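Local coordinates for Non-structural protein 2 (Human rotavirus C, PDB 2GU0), which probably binds single-stranded RNA, hydrolyses nucleoside and RNA 5'-triphosphates with magnesium, and helps build the viral factories in which the rotavirus genome is replicated and packaged, at residues E147-E153 with K185-K191; T152-D156 with T167-Y171; D161-T165 with T192-D196; S217-W223 with Y254-M259. Residues are numbered along the deposited sequence.

All four contacts lie in the C-terminal, HIT-like part of the chain and are organised by one antiparallel sheet, in which strand 182-188 runs between strands 164-170 and 222-227. Contacts 1 and 2 share Thr152 and Glu153, so that a single loop leans on two adjacent strands; their centres are about 11 Å apart. The centre of contact 3 is about 11 Å from that of contact 1 and about 19 Å from that of contact 2; its Phe164 and Ile194 touch Met259 of contact 4. Along the chain contact 4 opens only after the others have closed. The principle illustrated is that loops pack round adjoining strands of one sheet, whose pairing here places Lys185 near His222.

Contact 1 (E147-E153 with K185-K191); sequences ETTPLTE and KITINTK
One lysine ammonium gathers two carboxylates from the same loop: Lys185 NZ forms salt bridges with Glu147 OE1 at 3.1 Å and Glu153 OE2 at 2.8 Å. Its chain leaves strand 182-188 with chi1 and chi2 t, then bends at chi3 (m), and Lys185 CD packs on Thr152 CG2 at 3.6 Å. The 147-153 loop turns at Thr149-Leu151, where Leu151 N bonds back to Thr148 O at 3.3 Å. In register, Thr148 lies over Ile188 and Thr149 over Asn189, their CA atoms 5.5 and 4.8 Å apart; Thr149 N donates to Ile188 O at 2.9 Å. Beneath the turn, hydroxyls cluster: Thr187 OG1 (chi1 p) is 2.8 Å from Thr149 OG1 and 3.2 Å from Thr152 OG1, while Thr149 OG1 (chi1 m) donates to Asn189 OD1 at 2.6 Å. Ile47 of a second subunit packs on Thr149, Pro150 and Asn189. With Lys185 a predicted ATP-binding residue and Glu147 close to predicted catalytic His222, this buried salt-bridge network probably borders the nucleotide site of the HIT-like domain.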
loop_
_atom_site.group_PDB
_atom_site.type_symbol
_atom_site.label_atom_id
_atom_site.label_comp_id
_atom_site.label_asym_id
_atom_site.label_seq_id
_atom_site.Cartn_x
_atom_site.Cartn_y
_atom_site.Cartn_z
ATOM N N GLU A 147 28.968 -34.465 -10.655
ATOM C CA GLU A 147 27.827 -33.770 -10.057
ATOM C C GLU A 147 26.794 -34.735 -9.487
ATOM O O GLU A 147 25.803 -35.059 -10.140
ATOM C CB GLU A 147 27.147 -32.839 -11.069
ATOM C CG GLU A 147 26.224 -31.812 -10.409
ATOM C CD GLU A 147 25.268 -31.092 -11.375
ATOM O OE1 GLU A 147 25.702 -30.672 -12.474
ATOM O OE2 GLU A 147 24.071 -30.925 -11.015
ATOM N N THR A 148 27.033 -35.200 -8.267
ATOM C CA THR A 148 26.115 -36.115 -7.624
ATOM C C THR A 148 24.887 -35.319 -7.194
ATOM O O THR A 148 24.811 -34.127 -7.452
ATOM C CB THR A 148 26.775 -36.791 -6.415
ATOM O OG1 THR A 148 27.139 -35.806 -5.448
ATOM C CG2 THR A 148 28.019 -37.532 -6.854
ATOM N N THR A 149 23.929 -35.960 -6.541
ATOM C CA THR A 149 22.717 -35.259 -6.147
ATOM C C THR A 149 22.873 -34.130 -5.141
ATOM O O THR A 149 22.210 -33.108 -5.256
ATOM C CB THR A 149 21.663 -36.240 -5.612
ATOM O OG1 THR A 149 21.235 -37.101 -6.675
ATOM C CG2 THR A 149 20.452 -35.482 -5.064
ATOM N N PRO A 150 23.732 -34.304 -4.127
ATOM C CA PRO A 150 23.926 -33.252 -3.119
ATOM C C PRO A 150 24.470 -31.964 -3.712
ATOM O O PRO A 150 24.323 -30.888 -3.122
ATOM C CB PRO A 150 24.915 -33.884 -2.149
ATOM C CG PRO A 150 24.573 -35.322 -2.218
ATOM C CD PRO A 150 24.404 -35.547 -3.708
ATOM N N LEU A 151 25.068 -32.081 -4.894
ATOM C CA LEU A 151 25.678 -30.942 -5.563
ATOM C C LEU A 151 24.960 -30.406 -6.797
ATOM O O LEU A 151 25.445 -29.446 -7.411
ATOM C CB LEU A 151 27.111 -31.308 -5.950
ATOM C CG LEU A 151 27.860 -32.039 -4.834
ATOM C CD1 LEU A 151 29.139 -32.603 -5.371
ATOM C CD2 LEU A 151 28.130 -31.091 -3.670
ATOM N N THR A 152 23.822 -30.994 -7.174
ATOM C CA THR A 152 23.130 -30.520 -8.376
ATOM C C THR A 152 22.840 -29.039 -8.289
ATOM O O THR A 152 22.763 -28.476 -7.207
ATOM C CB THR A 152 21.779 -31.217 -8.623
ATOM O OG1 THR A 152 21.948 -32.626 -8.554
ATOM C CG2 THR A 152 21.252 -30.875 -10.018
ATOM N N GLU A 153 22.664 -28.418 -9.444
ATOM C CA GLU A 153 22.363 -27.004 -9.489
ATOM C C GLU A 153 20.967 -26.666 -8.970
ATOM O O GLU A 153 20.731 -25.536 -8.577
ATOM C CB GLU A 153 22.497 -26.477 -10.923
ATOM C CG GLU A 153 21.538 -27.104 -11.920
ATOM C CD GLU A 153 21.585 -26.439 -13.292
ATOM O OE1 GLU A 153 21.089 -25.298 -13.430
ATOM O OE2 GLU A 153 22.118 -27.067 -14.234
ATOM N N LYS A 185 16.997 -32.472 -14.729
ATOM C CA LYS A 185 18.296 -33.113 -14.584
ATOM C C LYS A 185 18.244 -34.349 -13.686
ATOM O O LYS A 185 17.664 -34.324 -12.600
ATOM C CB LYS A 185 19.325 -32.121 -14.038
ATOM C CG LYS A 185 20.746 -32.670 -14.043
ATOM C CD LYS A 185 21.775 -31.699 -13.469
ATOM C CE LYS A 185 22.026 -30.520 -14.383
ATOM N NZ LYS A 185 23.126 -29.668 -13.864
ATOM N N ILE A 186 18.856 -35.431 -14.161
ATOM C CA ILE A 186 18.928 -36.692 -13.430
ATOM C C ILE A 186 20.329 -36.810 -12.849
ATOM O O ILE A 186 21.306 -36.709 -13.573
ATOM C CB ILE A 186 18.742 -37.873 -14.376
ATOM C CG1 ILE A 186 17.463 -37.704 -15.187
ATOM C CG2 ILE A 186 18.714 -39.159 -13.596
ATOM C CD1 ILE A 186 17.320 -38.759 -16.256
ATOM N N THR A 187 20.446 -37.023 -11.550
ATOM C CA THR A 187 21.771 -37.161 -10.950
ATOM C C THR A 187 21.720 -38.334 -10.004
ATOM O O THR A 187 20.702 -38.544 -9.369
ATOM C CB THR A 187 22.179 -35.897 -10.145
ATOM O OG1 THR A 187 21.276 -35.710 -9.051
ATOM C CG2 THR A 187 22.136 -34.672 -11.018
ATOM N N ILE A 188 22.795 -39.113 -9.917
ATOM C CA ILE A 188 22.818 -40.253 -8.993
ATOM C C ILE A 188 23.089 -39.735 -7.582
ATOM O O ILE A 188 23.796 -38.739 -7.401
ATOM C CB ILE A 188 23.909 -41.285 -9.366
ATOM C CG1 ILE A 188 25.259 -40.582 -9.542
ATOM C CG2 ILE A 188 23.501 -42.043 -10.612
ATOM C CD1 ILE A 188 26.354 -41.470 -10.102
ATOM N N ASN A 189 22.536 -40.400 -6.580
ATOM C CA ASN A 189 22.737 -39.944 -5.215
ATOM C C ASN A 189 24.072 -40.392 -4.641
ATOM O O ASN A 189 24.550 -39.829 -3.660
ATOM C CB ASN A 189 21.592 -40.434 -4.323
ATOM C CG ASN A 189 20.221 -40.125 -4.910
ATOM O OD1 ASN A 189 19.998 -39.044 -5.439
ATOM N ND2 ASN A 189 19.299 -41.077 -4.812
ATOM N N THR A 190 24.670 -41.396 -5.276
ATOM C CA THR A 190 25.941 -41.974 -4.846
ATOM C C THR A 190 26.653 -42.615 -6.028
ATOM O O THR A 190 26.009 -43.172 -6.916
ATOM C CB THR A 190 25.703 -43.065 -3.806
ATOM O OG1 THR A 190 25.337 -42.468 -2.563
ATOM C CG2 THR A 190 26.935 -43.911 -3.627
ATOM N N LYS A 191 27.981 -42.555 -6.030
ATOM C CA LYS A 191 28.762 -43.140 -7.114
ATOM C C LYS A 191 28.764 -44.664 -7.049
ATOM O O LYS A 191 29.625 -45.307 -7.653
ATOM C CB LYS A 191 30.211 -42.641 -7.069
ATOM C CG LYS A 191 30.423 -41.180 -7.463
ATOM C CD LYS A 191 31.904 -40.799 -7.339
ATOM C CE LYS A 191 32.186 -39.391 -7.844
ATOM N NZ LYS A 191 33.642 -39.071 -7.837
#

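Contact 2 (T152-D156 with T167-Y171); sequences TESND and TKLDY
Thr167 lays its methyl against the loop backbone, CG2 lying 3.1 Å from Ser154 O, while its OG1 is 3.7 Å from Thr152 CG2; chi1 is p. The Thr167 and Asp156 CA atoms, 5.1 Å apart, set the register. Here Asp156 O accepts a hydrogen bond from Lys168 N at 2.8 Å, with an N-H...O angle of 155°, and also a CA-H...O contact from Thr167 CA at 3.0 Å. Residues 152-156 are irregular, Ser154 being extended (phi/psi -129/144) and Asp156 at -46/82, whereas 167-169 keep strand angles. Ser154, chi1 t, donates a hydrogen bond from OG to Lys168 O at 3.0 Å. This is the approach to a beta hairpin: the loop meets strand 164-170 just before the chain enters strand 157-160, that strand's antiparallel neighbour at the border of the five-stranded sheet. Farther along, Glu153 extends (chi1 p, chi2 t) past Leu169 to accept a hydrogen bond from Tyr171 OH to Glu153 OE1 at 3.0 Å, near the plane of the ring and at its edge. The same carboxylate has its strongest partner in Lys185, a predicted ATP-binding residue, and takes a further bond from Asn113 of helix 108-119.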
loop_
_atom_site.group_PDB
_atom_site.type_symbol
_atom_site.label_atom_id
_atom_site.label_comp_id
_atom_site.label_asym_id
_atom_site.label_seq_id
_atom_site.Cartn_x
_atom_site.Cartn_y
_atom_site.Cartn_z
ATOM N N THR A 152 23.822 -30.994 -7.174
ATOM C CA THR A 152 23.130 -30.520 -8.376
ATOM C C THR A 152 22.840 -29.039 -8.289
ATOM O O THR A 152 22.763 -28.476 -7.207
ATOM C CB THR A 152 21.779 -31.217 -8.623
ATOM O OG1 THR A 152 21.948 -32.626 -8.554
ATOM C CG2 THR A 152 21.252 -30.875 -10.018
ATOM N N GLU A 153 22.664 -28.418 -9.444
ATOM C CA GLU A 153 22.363 -27.004 -9.489
ATOM C C GLU A 153 20.967 -26.666 -8.970
ATOM O O GLU A 153 20.731 -25.536 -8.577
ATOM C CB GLU A 153 22.497 -26.477 -10.923
ATOM C CG GLU A 153 21.538 -27.104 -11.920
ATOM C CD GLU A 153 21.585 -26.439 -13.292
ATOM O OE1 GLU A 153 21.089 -25.298 -13.430
ATOM O OE2 GLU A 153 22.118 -27.067 -14.234
ATOM N N SER A 154 20.049 -27.625 -8.937
ATOM C CA SER A 154 18.693 -27.305 -8.506
ATOM C C SER A 154 18.006 -28.144 -7.414
ATOM O O SER A 154 18.165 -29.361 -7.343
ATOM C CB SER A 154 17.794 -27.245 -9.753
ATOM O OG SER A 154 16.417 -27.289 -9.436
ATOM N N ASN A 155 17.219 -27.434 -6.602
ATOM C CA ASN A 155 16.405 -27.929 -5.481
ATOM C C ASN A 155 15.132 -28.611 -5.917
ATOM O O ASN A 155 14.729 -29.629 -5.360
ATOM C CB ASN A 155 15.919 -26.764 -4.616
ATOM C CG ASN A 155 16.901 -26.367 -3.584
ATOM O OD1 ASN A 155 16.714 -25.381 -2.895
ATOM N ND2 ASN A 155 17.967 -27.143 -3.455
ATOM N N ASP A 156 14.471 -27.980 -6.874
ATOM C CA ASP A 156 13.195 -28.437 -7.366
ATOM C C ASP A 156 13.138 -29.937 -7.640
ATOM O O ASP A 156 13.273 -30.383 -8.783
ATOM C CB ASP A 156 12.846 -27.622 -8.606
ATOM C CG ASP A 156 11.378 -27.404 -8.748
ATOM O OD1 ASP A 156 10.670 -27.588 -7.752
ATOM O OD2 ASP A 156 10.925 -27.042 -9.843
ATOM N N THR A 167 15.491 -33.254 -10.914
ATOM C CA THR A 167 15.269 -31.873 -10.495
ATOM C C THR A 167 14.910 -31.002 -11.682
ATOM O O THR A 167 15.431 -31.196 -12.774
ATOM C CB THR A 167 16.516 -31.300 -9.839
ATOM O OG1 THR A 167 17.653 -31.621 -10.644
ATOM C CG2 THR A 167 16.693 -31.876 -8.435
ATOM N N LYS A 168 14.022 -30.038 -11.477
ATOM C CA LYS A 168 13.609 -29.171 -12.571
ATOM C C LYS A 168 14.533 -27.979 -12.831
ATOM O O LYS A 168 14.828 -27.202 -11.932
ATOM C CB LYS A 168 12.179 -28.675 -12.337
ATOM C CG LYS A 168 11.800 -27.487 -13.191
ATOM C CD LYS A 168 10.342 -27.131 -13.023
ATOM C CE LYS A 168 9.464 -28.006 -13.886
ATOM N NZ LYS A 168 9.800 -27.819 -15.330
ATOM N N LEU A 169 14.985 -27.858 -14.074
ATOM C CA LEU A 169 15.855 -26.767 -14.496
ATOM C C LEU A 169 14.968 -25.757 -15.204
ATOM O O LEU A 169 14.577 -25.936 -16.369
ATOM C CB LEU A 169 16.953 -27.285 -15.434
ATOM C CG LEU A 169 17.949 -28.184 -14.695
ATOM C CD1 LEU A 169 18.980 -28.782 -15.631
ATOM C CD2 LEU A 169 18.621 -27.356 -13.631
ATOM N N ASP A 170 14.634 -24.703 -14.470
ATOM C CA ASP A 170 13.767 -23.660 -14.969
ATOM C C ASP A 170 14.552 -22.373 -15.018
ATOM O O ASP A 170 14.801 -21.750 -13.992
ATOM C CB ASP A 170 12.571 -23.491 -14.040
ATOM C CG ASP A 170 11.467 -22.673 -14.660
ATOM O OD1 ASP A 170 10.527 -22.304 -13.920
ATOM O OD2 ASP A 170 11.533 -22.408 -15.884
ATOM N N TYR A 171 14.937 -21.976 -16.220
ATOM C CA TYR A 171 15.713 -20.773 -16.410
ATOM C C TYR A 171 14.800 -19.612 -16.729
ATOM O O TYR A 171 15.180 -18.455 -16.586
ATOM C CB TYR A 171 16.709 -21.009 -17.540
ATOM C CG TYR A 171 17.651 -22.150 -17.236
ATOM C CD1 TYR A 171 17.844 -23.191 -18.136
ATOM C CD2 TYR A 171 18.336 -22.194 -16.027
ATOM C CE1 TYR A 171 18.706 -24.253 -17.829
ATOM C CE2 TYR A 171 19.195 -23.239 -15.710
ATOM C CZ TYR A 171 19.378 -24.263 -16.608
ATOM O OH TYR A 171 20.245 -25.278 -16.282
#

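Contact 3 (D161-T165 with T192-D196); sequences DSYFT and TDIPD
The tight turn of a beta hairpin, between strands 157-160 and 164-170, offers two aromatic rings to the loop that leads into helix 196-209. Asp161 shapes the turn: its OD1 accepts from Tyr163 N at 2.6 Å, an Asx turn, and from Phe164 N at 2.9 Å, an Asx motif, while Asp161 N returns a bond to Phe164 O at 3.2 Å. Tyr163 (chi1 m, chi2 105°) is the main bump. It fits a shallow hollow formed by Thr192, Ile194 and Pro195, with Thr192 CG2 at the ring edge, 4.1 Å from Tyr163 CE2, and Tyr163 CD2 3.9 Å from Ile194 CG1. The backbones stay well apart, Tyr163 and Ile194 CA atoms being 7.1 Å from each other, so the gap is filled mainly by side chains. Pro195, the N-cap residue of the helix, closes one side of the hollow with its CD 3.6 Å from Tyr163 CZ. In return Ile194 leaves sideways, and its m, t rotamer meets the second ring, which stacks on Phe202 of the helix: Ile194 CD1 stops 3.5 Å from Phe164 CZ.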
loop_
_atom_site.group_PDB
_atom_site.type_symbol
_atom_site.label_atom_id
_atom_site.label_comp_id
_atom_site.label_asym_id
_atom_site.label_seq_id
_atom_site.Cartn_x
_atom_site.Cartn_y
_atom_site.Cartn_z
ATOM N N ASP A 161 13.945 -41.755 -6.069
ATOM C CA ASP A 161 13.858 -43.110 -5.570
ATOM C C ASP A 161 15.208 -43.268 -4.860
ATOM O O ASP A 161 15.942 -42.294 -4.719
ATOM C CB ASP A 161 13.679 -44.122 -6.696
ATOM C CG ASP A 161 14.807 -44.097 -7.690
ATOM O OD1 ASP A 161 15.982 -44.101 -7.256
ATOM O OD2 ASP A 161 14.509 -44.082 -8.907
ATOM N N SER A 162 15.564 -44.468 -4.431
ATOM C CA SER A 162 16.813 -44.621 -3.693
ATOM C C SER A 162 18.119 -44.358 -4.429
ATOM O O SER A 162 19.145 -44.124 -3.792
ATOM C CB SER A 162 16.873 -46.001 -3.053
ATOM O OG SER A 162 16.773 -46.991 -4.046
ATOM N N TYR A 163 18.100 -44.379 -5.754
ATOM C CA TYR A 163 19.327 -44.164 -6.497
ATOM C C TYR A 163 19.383 -42.869 -7.259
ATOM O O TYR A 163 20.425 -42.224 -7.286
ATOM C CB TYR A 163 19.584 -45.317 -7.467
ATOM C CG TYR A 163 19.935 -46.614 -6.787
ATOM C CD1 TYR A 163 18.999 -47.657 -6.694
ATOM C CD2 TYR A 163 21.187 -46.791 -6.185
ATOM C CE1 TYR A 163 19.297 -48.840 -6.015
ATOM C CE2 TYR A 163 21.492 -47.970 -5.504
ATOM C CZ TYR A 163 20.538 -48.987 -5.422
ATOM O OH TYR A 163 20.820 -50.136 -4.722
ATOM N N PHE A 164 18.274 -42.480 -7.880
ATOM C CA PHE A 164 18.274 -41.253 -8.663
ATOM C C PHE A 164 17.426 -40.135 -8.092
ATOM O O PHE A 164 16.643 -40.339 -7.162
ATOM C CB PHE A 164 17.781 -41.526 -10.080
ATOM C CG PHE A 164 18.375 -42.741 -10.711
ATOM C CD1 PHE A 164 17.829 -43.998 -10.468
ATOM C CD2 PHE A 164 19.451 -42.627 -11.582
ATOM C CE1 PHE A 164 18.340 -45.126 -11.085
ATOM C CE2 PHE A 164 19.970 -43.734 -12.203
ATOM C CZ PHE A 164 19.412 -45.000 -11.956
ATOM N N THR A 165 17.579 -38.953 -8.682
ATOM C CA THR A 165 16.817 -37.783 -8.294
ATOM C C THR A 165 16.597 -36.927 -9.528
ATOM O O THR A 165 17.533 -36.657 -10.270
ATOM C CB THR A 165 17.564 -36.949 -7.244
ATOM O OG1 THR A 165 17.675 -37.698 -6.030
ATOM C CG2 THR A 165 16.812 -35.666 -6.956
ATOM N N THR A 192 27.804 -45.237 -6.326
ATOM C CA THR A 192 27.710 -46.690 -6.184
ATOM C C THR A 192 27.093 -47.364 -7.413
ATOM O O THR A 192 26.312 -46.751 -8.146
ATOM C CB THR A 192 26.880 -47.078 -4.930
ATOM O OG1 THR A 192 26.972 -48.490 -4.707
ATOM C CG2 THR A 192 25.415 -46.716 -5.118
ATOM N N ASP A 193 27.450 -48.627 -7.634
ATOM C CA ASP A 193 26.931 -49.389 -8.769
ATOM C C ASP A 193 25.423 -49.487 -8.648
ATOM O O ASP A 193 24.901 -49.880 -7.606
ATOM C CB ASP A 193 27.521 -50.803 -8.789
ATOM C CG ASP A 193 29.017 -50.814 -8.540
ATOM O OD1 ASP A 193 29.744 -50.095 -9.267
ATOM O OD2 ASP A 193 29.459 -51.542 -7.619
ATOM N N ILE A 194 24.725 -49.138 -9.717
ATOM C CA ILE A 194 23.274 -49.180 -9.712
ATOM C C ILE A 194 22.721 -50.454 -10.339
ATOM O O ILE A 194 22.874 -50.679 -11.533
ATOM C CB ILE A 194 22.697 -47.953 -10.450
ATOM C CG1 ILE A 194 22.964 -46.691 -9.633
ATOM C CG2 ILE A 194 21.215 -48.118 -10.672
ATOM C CD1 ILE A 194 22.494 -45.425 -10.300
ATOM N N PRO A 195 22.062 -51.303 -9.530
ATOM C CA PRO A 195 21.473 -52.563 -9.985
ATOM C C PRO A 195 20.638 -52.374 -11.244
ATOM O O PRO A 195 19.966 -51.359 -11.406
ATOM C CB PRO A 195 20.619 -52.988 -8.800
ATOM C CG PRO A 195 21.381 -52.472 -7.642
ATOM C CD PRO A 195 21.774 -51.090 -8.100
ATOM N N ASP A 196 20.679 -53.357 -12.134
ATOM C CA ASP A 196 19.923 -53.292 -13.374
ATOM C C ASP A 196 18.421 -53.175 -13.137
ATOM O O ASP A 196 17.726 -52.487 -13.887
ATOM C CB ASP A 196 20.216 -54.525 -14.227
ATOM C CG ASP A 196 21.604 -54.495 -14.834
ATOM O OD1 ASP A 196 21.847 -53.629 -15.703
ATOM O OD2 ASP A 196 22.449 -55.332 -14.443
#

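Contact 4 (S217-W223 with Y254-M259); sequences SHGKRHW and YDDGDM
Tyr254 opens the second segment by lying across the 217-219 turn, an ST turn in which Ser217 OG accepts from Gly219 N at 3.0 Å. Its CA is 4.1 Å from that of Gly219, Tyr254 CD1 is 3.4 Å from Gly219 CA, and with chi1 t the hydroxyl Tyr254 OH donates to Ser217 O at 3.1 Å. Gly219 (phi/psi 113/-32) has a backbone that would jam a CB against the preceding carbonyl. Next, Asp255 N donates to Gly219 O at 2.8 Å, and Asp255 OD1 meets Arg221 CG at 3.7 Å. Asp256 O accepts a weak bond from Trp223 NE1 at 3.4 Å, near the indole plane. Gly257, at phi 78°, passes beside Arg221, their CA atoms 5.8 Å apart, and Met259 (m, m, m) places CG 3.6 Å from Trp223 CZ2. His218, Gly219 and Lys220 are predicted ATP-binding residues and His222 the predicted catalytic one: the arrangement is consistent with a HIT-like nucleotide site, with His218 in the loop before strand 222-227 and His222 about where that strand begins.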
loop_
_atom_site.group_PDB
_atom_site.type_symbol
_atom_site.label_atom_id
_atom_site.label_comp_id
_atom_site.label_asym_id
_atom_site.label_seq_id
_atom_site.Cartn_x
_atom_site.Cartn_y
_atom_site.Cartn_z
ATOM N N SER A 217 23.472 -37.561 -22.142
ATOM C CA SER A 217 24.652 -37.316 -21.329
ATOM C C SER A 217 25.712 -36.630 -22.158
ATOM O O SER A 217 25.980 -37.036 -23.287
ATOM C CB SER A 217 25.238 -38.607 -20.783
ATOM O OG SER A 217 26.496 -38.345 -20.180
ATOM N N HIS A 218 26.307 -35.584 -21.592
ATOM C CA HIS A 218 27.354 -34.843 -22.270
ATOM C C HIS A 218 28.700 -35.486 -21.929
ATOM O O HIS A 218 29.746 -34.867 -22.083
ATOM C CB HIS A 218 27.355 -33.381 -21.824
ATOM C CG HIS A 218 26.068 -32.657 -22.090
ATOM N ND1 HIS A 218 25.489 -32.596 -23.340
ATOM C CD2 HIS A 218 25.271 -31.926 -21.270
ATOM C CE1 HIS A 218 24.393 -31.858 -23.280
ATOM N NE2 HIS A 218 24.237 -31.440 -22.037
ATOM N N GLY A 219 28.667 -36.728 -21.458
ATOM C CA GLY A 219 29.901 -37.413 -21.119
ATOM C C GLY A 219 30.118 -37.703 -19.644
ATOM O O GLY A 219 30.733 -38.711 -19.298
ATOM N N LYS A 220 29.624 -36.832 -18.770
ATOM C CA LYS A 220 29.786 -37.022 -17.332
ATOM C C LYS A 220 28.789 -38.041 -16.783
ATOM O O LYS A 220 28.097 -38.708 -17.547
ATOM C CB LYS A 220 29.594 -35.693 -16.623
ATOM C CG LYS A 220 30.350 -34.542 -17.257
ATOM C CD LYS A 220 31.845 -34.753 -17.181
ATOM C CE LYS A 220 32.579 -33.454 -17.469
ATOM N NZ LYS A 220 32.334 -32.432 -16.413
ATOM N N ARG A 221 28.716 -38.171 -15.461
ATOM C CA ARG A 221 27.774 -39.115 -14.864
ATOM C C ARG A 221 26.533 -38.432 -14.291
ATOM O O ARG A 221 26.214 -38.580 -13.111
ATOM C CB ARG A 221 28.447 -39.947 -13.774
ATOM C CG ARG A 221 29.488 -40.925 -14.290
ATOM C CD ARG A 221 30.134 -41.676 -13.135
ATOM N NE ARG A 221 29.190 -42.586 -12.496
ATOM C CZ ARG A 221 29.386 -43.165 -11.315
ATOM N NH1 ARG A 221 30.498 -42.931 -10.628
ATOM N NH2 ARG A 221 28.467 -43.990 -10.827
ATOM N N HIS A 222 25.860 -37.660 -15.134
ATOM C CA HIS A 222 24.623 -36.982 -14.776
ATOM C C HIS A 222 23.906 -36.799 -16.108
ATOM O O HIS A 222 24.539 -36.791 -17.161
ATOM C CB HIS A 222 24.880 -35.650 -14.037
ATOM C CG HIS A 222 25.271 -34.505 -14.918
ATOM N ND1 HIS A 222 26.542 -33.970 -14.920
ATOM C CD2 HIS A 222 24.545 -33.753 -15.781
ATOM C CE1 HIS A 222 26.580 -32.935 -15.742
ATOM N NE2 HIS A 222 25.381 -32.780 -16.277
ATOM N N TRP A 223 22.588 -36.667 -16.076
ATOM C CA TRP A 223 21.834 -36.583 -17.320
ATOM C C TRP A 223 20.816 -35.463 -17.436
ATOM O O TRP A 223 20.261 -34.988 -16.448
ATOM C CB TRP A 223 21.152 -37.932 -17.555
ATOM C CG TRP A 223 22.116 -39.060 -17.458
ATOM C CD1 TRP A 223 22.832 -39.607 -18.472
ATOM C CD2 TRP A 223 22.569 -39.694 -16.261
ATOM N NE1 TRP A 223 23.710 -40.540 -17.986
ATOM C CE2 TRP A 223 23.571 -40.613 -16.628
ATOM C CE3 TRP A 223 22.231 -39.568 -14.907
ATOM C CZ2 TRP A 223 24.246 -41.408 -15.695
ATOM C CZ3 TRP A 223 22.902 -40.357 -13.972
ATOM C CH2 TRP A 223 23.903 -41.267 -14.373
ATOM N N TYR A 254 34.169 -39.757 -22.905
ATOM C CA TYR A 254 32.712 -39.823 -22.867
ATOM C C TYR A 254 32.203 -41.037 -22.091
ATOM O O TYR A 254 32.174 -42.148 -22.620
ATOM C CB TYR A 254 32.145 -39.880 -24.286
ATOM C CG TYR A 254 30.636 -39.895 -24.318
ATOM C CD1 TYR A 254 29.909 -38.707 -24.291
ATOM C CD2 TYR A 254 29.932 -41.097 -24.335
ATOM C CE1 TYR A 254 28.516 -38.713 -24.279
ATOM C CE2 TYR A 254 28.541 -41.115 -24.319
ATOM C CZ TYR A 254 27.839 -39.920 -24.292
ATOM O OH TYR A 254 26.464 -39.930 -24.270
ATOM N N ASP A 255 31.794 -40.821 -20.844
ATOM C CA ASP A 255 31.277 -41.906 -20.016
ATOM C C ASP A 255 29.762 -41.813 -19.832
ATOM O O ASP A 255 29.267 -41.238 -18.862
ATOM C CB ASP A 255 31.967 -41.916 -18.650
ATOM C CG ASP A 255 31.502 -43.067 -17.773
ATOM O OD1 ASP A 255 30.394 -42.977 -17.199
ATOM O OD2 ASP A 255 32.239 -44.071 -17.671
ATOM N N ASP A 256 29.036 -42.390 -20.785
ATOM C CA ASP A 256 27.576 -42.416 -20.783
ATOM C C ASP A 256 27.054 -43.009 -19.477
ATOM O O ASP A 256 25.875 -42.871 -19.145
ATOM C CB ASP A 256 27.097 -43.272 -21.968
ATOM C CG ASP A 256 25.590 -43.404 -22.039
ATOM O OD1 ASP A 256 24.918 -42.394 -22.328
ATOM O OD2 ASP A 256 25.079 -44.520 -21.812
ATOM N N GLY A 257 27.946 -43.658 -18.736
ATOM C CA GLY A 257 27.551 -44.305 -17.501
ATOM C C GLY A 257 26.882 -45.596 -17.936
ATOM O O GLY A 257 26.616 -46.494 -17.132
ATOM N N ASP A 258 26.629 -45.675 -19.243
ATOM C CA ASP A 258 25.981 -46.814 -19.876
ATOM C C ASP A 258 24.756 -47.214 -19.059
ATOM O O ASP A 258 24.577 -48.373 -18.680
ATOM C CB ASP A 258 26.965 -47.976 -19.995
ATOM C CG ASP A 258 26.582 -48.944 -21.092
ATOM O OD1 ASP A 258 26.232 -48.471 -22.196
ATOM O OD2 ASP A 258 26.639 -50.171 -20.857
ATOM N N MET A 259 23.915 -46.221 -18.792
ATOM C CA MET A 259 22.704 -46.419 -18.014
ATOM C C MET A 259 21.530 -46.802 -18.897
ATOM O O MET A 259 21.277 -46.183 -19.927
ATOM C CB MET A 259 22.373 -45.148 -17.238
ATOM C CG MET A 259 23.352 -44.825 -16.127
ATOM S SD MET A 259 23.369 -46.077 -14.831
ATOM C CE MET A 259 22.012 -45.616 -13.884
#